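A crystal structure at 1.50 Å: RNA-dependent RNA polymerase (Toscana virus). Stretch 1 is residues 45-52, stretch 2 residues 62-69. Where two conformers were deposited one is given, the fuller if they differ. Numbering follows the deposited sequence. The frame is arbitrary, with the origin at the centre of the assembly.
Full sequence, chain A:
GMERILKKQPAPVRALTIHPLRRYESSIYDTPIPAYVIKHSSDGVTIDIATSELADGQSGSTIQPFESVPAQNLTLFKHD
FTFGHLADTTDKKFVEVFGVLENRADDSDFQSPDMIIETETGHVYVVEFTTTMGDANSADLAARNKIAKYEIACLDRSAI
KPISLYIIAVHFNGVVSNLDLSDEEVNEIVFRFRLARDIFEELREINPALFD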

# COMPACT_ATOMS: atom_id res chain seq x y z
N VAL A 45 -18.13 -12.71 8.14
CA VAL A 45 -18.98 -12.25 7.06
C VAL A 45 -18.52 -12.79 5.71
O VAL A 45 -17.35 -13.13 5.54
CB VAL A 45 -19.03 -10.70 7.01
N THR A 46 -19.44 -12.86 4.76
CA THR A 46 -19.14 -13.08 3.36
C THR A 46 -19.70 -11.91 2.56
O THR A 46 -20.75 -11.35 2.92
CB THR A 46 -19.74 -14.39 2.84
OG1 THR A 46 -21.16 -14.36 3.02
CG2 THR A 46 -19.16 -15.58 3.60
N ILE A 47 -19.01 -11.54 1.48
CA ILE A 47 -19.40 -10.39 0.65
C ILE A 47 -19.41 -10.81 -0.82
O ILE A 47 -18.37 -11.18 -1.37
CB ILE A 47 -18.45 -9.19 0.82
CG1 ILE A 47 -18.24 -8.85 2.30
CG2 ILE A 47 -19.01 -7.97 0.08
CD1 ILE A 47 -17.14 -7.84 2.52
N ASP A 48 -20.58 -10.72 -1.45
CA ASP A 48 -20.71 -10.92 -2.89
C ASP A 48 -20.80 -9.55 -3.55
O ASP A 48 -21.76 -8.81 -3.32
CB ASP A 48 -21.93 -11.77 -3.24
CG ASP A 48 -22.08 -12.04 -4.74
OD1 ASP A 48 -21.23 -11.60 -5.55
OD2 ASP A 48 -23.07 -12.71 -5.12
N ILE A 49 -19.81 -9.23 -4.38
CA ILE A 49 -19.73 -7.93 -5.03
C ILE A 49 -20.14 -8.09 -6.49
O ILE A 49 -19.66 -9.00 -7.18
CB ILE A 49 -18.32 -7.32 -4.91
CG1 ILE A 49 -17.98 -7.11 -3.43
CG2 ILE A 49 -18.23 -6.02 -5.71
CD1 ILE A 49 -16.54 -6.79 -3.17
N ALA A 50 -21.06 -7.24 -6.95
CA ALA A 50 -21.66 -7.40 -8.28
C ALA A 50 -20.74 -6.82 -9.35
O ALA A 50 -21.03 -5.80 -9.99
CB ALA A 50 -23.04 -6.76 -8.31
N THR A 51 -19.61 -7.49 -9.56
CA THR A 51 -18.65 -6.99 -10.54
C THR A 51 -19.21 -7.00 -11.96
O THR A 51 -18.68 -6.30 -12.83
CB THR A 51 -17.35 -7.82 -10.46
OG1 THR A 51 -17.67 -9.21 -10.58
CG2 THR A 51 -16.66 -7.60 -9.12
N SER A 52 -20.29 -7.75 -12.20
CA SER A 52 -20.94 -7.70 -13.51
C SER A 52 -21.49 -6.32 -13.84
O SER A 52 -21.69 -6.01 -15.02
CB SER A 52 -22.07 -8.73 -13.58
OG SER A 52 -23.08 -8.46 -12.62
N THR A 62 -10.26 -4.08 -10.95
CA THR A 62 -9.45 -5.01 -10.17
C THR A 62 -10.23 -5.69 -9.05
O THR A 62 -9.65 -6.54 -8.36
CB THR A 62 -8.25 -4.30 -9.54
OG1 THR A 62 -8.70 -3.32 -8.58
CG2 THR A 62 -7.38 -3.64 -10.59
N ILE A 63 -11.50 -5.35 -8.83
CA ILE A 63 -12.24 -5.90 -7.70
C ILE A 63 -12.73 -7.30 -8.04
O ILE A 63 -13.31 -7.52 -9.11
CB ILE A 63 -13.42 -4.98 -7.34
CG1 ILE A 63 -12.90 -3.60 -6.90
CG2 ILE A 63 -14.28 -5.61 -6.26
CD1 ILE A 63 -13.97 -2.52 -6.95
N GLN A 64 -12.52 -8.22 -7.14
CA GLN A 64 -12.97 -9.60 -7.25
C GLN A 64 -14.37 -9.76 -6.66
O GLN A 64 -14.74 -9.04 -5.73
CB GLN A 64 -11.99 -10.53 -6.53
CG GLN A 64 -10.57 -10.46 -7.09
CD GLN A 64 -10.54 -10.55 -8.60
OE1 GLN A 64 -10.88 -11.59 -9.18
NE2 GLN A 64 -10.13 -9.47 -9.25
N PRO A 65 -15.16 -10.71 -7.17
CA PRO A 65 -16.58 -10.78 -6.78
C PRO A 65 -16.85 -11.31 -5.38
O PRO A 65 -17.95 -11.05 -4.87
CB PRO A 65 -17.19 -11.70 -7.83
CG PRO A 65 -16.03 -12.47 -8.39
CD PRO A 65 -14.89 -11.49 -8.39
N PHE A 66 -15.94 -12.06 -4.75
CA PHE A 66 -16.28 -12.72 -3.50
C PHE A 66 -15.18 -12.53 -2.46
O PHE A 66 -14.00 -12.72 -2.76
CB PHE A 66 -16.51 -14.22 -3.72
CG PHE A 66 -17.67 -14.49 -4.61
CD1 PHE A 66 -18.96 -14.39 -4.13
CD2 PHE A 66 -17.48 -14.80 -5.94
CE1 PHE A 66 -20.04 -14.62 -4.95
CE2 PHE A 66 -18.55 -15.03 -6.77
CZ PHE A 66 -19.83 -14.94 -6.28
N GLU A 67 -15.59 -12.19 -1.24
CA GLU A 67 -14.66 -11.92 -0.16
C GLU A 67 -15.12 -12.60 1.12
O GLU A 67 -16.32 -12.65 1.42
CB GLU A 67 -14.50 -10.42 0.09
CG GLU A 67 -13.94 -9.61 -1.08
CD GLU A 67 -12.48 -9.89 -1.37
OE1 GLU A 67 -11.86 -10.70 -0.64
OE2 GLU A 67 -11.94 -9.29 -2.32
N SER A 68 -14.16 -13.12 1.88
CA SER A 68 -14.36 -13.57 3.25
C SER A 68 -13.67 -12.59 4.19
O SER A 68 -12.55 -12.14 3.92
CB SER A 68 -13.80 -14.98 3.46
OG SER A 68 -14.69 -15.97 2.99
N VAL A 69 -14.33 -12.26 5.29
CA VAL A 69 -13.76 -11.34 6.26
C VAL A 69 -13.76 -11.97 7.64
O VAL A 69 -14.82 -12.20 8.21
CB VAL A 69 -14.51 -9.99 6.26

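The two stretches pair as adjacent antiparallel β-strands, held together mainly by a ladder of backbone hydrogen bonds and supplemented at one end by apolar packing around Ile49. The axes of strands 46-49 and 66-68 approach to 4.8 Å with their N-to-C directions 165° apart, and the contact buries 566 Å² in total.

Ile47 and Glu67 form the central hydrogen-bonded pair: Ile47 N donates to Glu67 O at 2.9 Å, and Glu67 N returns a bond to Ile47 O at 3.0 Å. Two residues further along, Ile49 N meets Pro65 O at 2.6 Å with an N-H...O angle of 179°, a short and essentially linear bond. This rung is one-sided: Pro65 N has no hydrogen to give and lies 4.8 Å from Ile49 O. Towards the other end, Val69 N donates to Val45 O at 3.2 Å, while the reciprocal bond from Val45 N to Val69 O, at 3.3 Å, is weak.

Between these rungs lie the non-hydrogen-bonded pairs Thr46-Ser68 and Asp48-Phe66, where CA hydrogens face carbonyl oxygens across the strands. Thr46 CA lies 3.4 Å from Glu67 O, Phe66 CA 3.4 Å from Ile47 O, and Asp48 CA 3.4 Å from Pro65 O. The carbonyls of Glu67, Ile47 and Pro65 thus each accept an N-H bond and also receive a CA-H contact.

Side chains alternate between the two faces of the sheet. Thr46, Asp48, Phe66 and Ser68 share one face, on which the ends of Asp48 and Phe66 lean towards the opposing strand, bringing Asp48 CG within 3.3 Å of Phe66 CE1. The carboxylate lies oblique to the ring. Asp48 OD1 also comes within 3.4 Å of Pro65 O, but both atoms are acceptors and no hydrogen bond links them.

On the other face, Ile47 and Glu67 are neighbours, with Ile47 CB 4.2 Å from Glu67 CB, although the end of the Glu67 side chain leads away. At the Ile49 end of the ladder, the buried side chains of Ile49 and Ile63 each point toward the other stretch and pack together, Ile49 CD1 lying 4.0 Å from Ile63 CG2. Thr51 extends the contact past the last rung: its CG2 methyl is 3.4 Å from Ile63 O, and its OG1 lies 3.7 Å from Pro65 CB. These are packing contacts, and Thr51 makes no hydrogen bond across the interface.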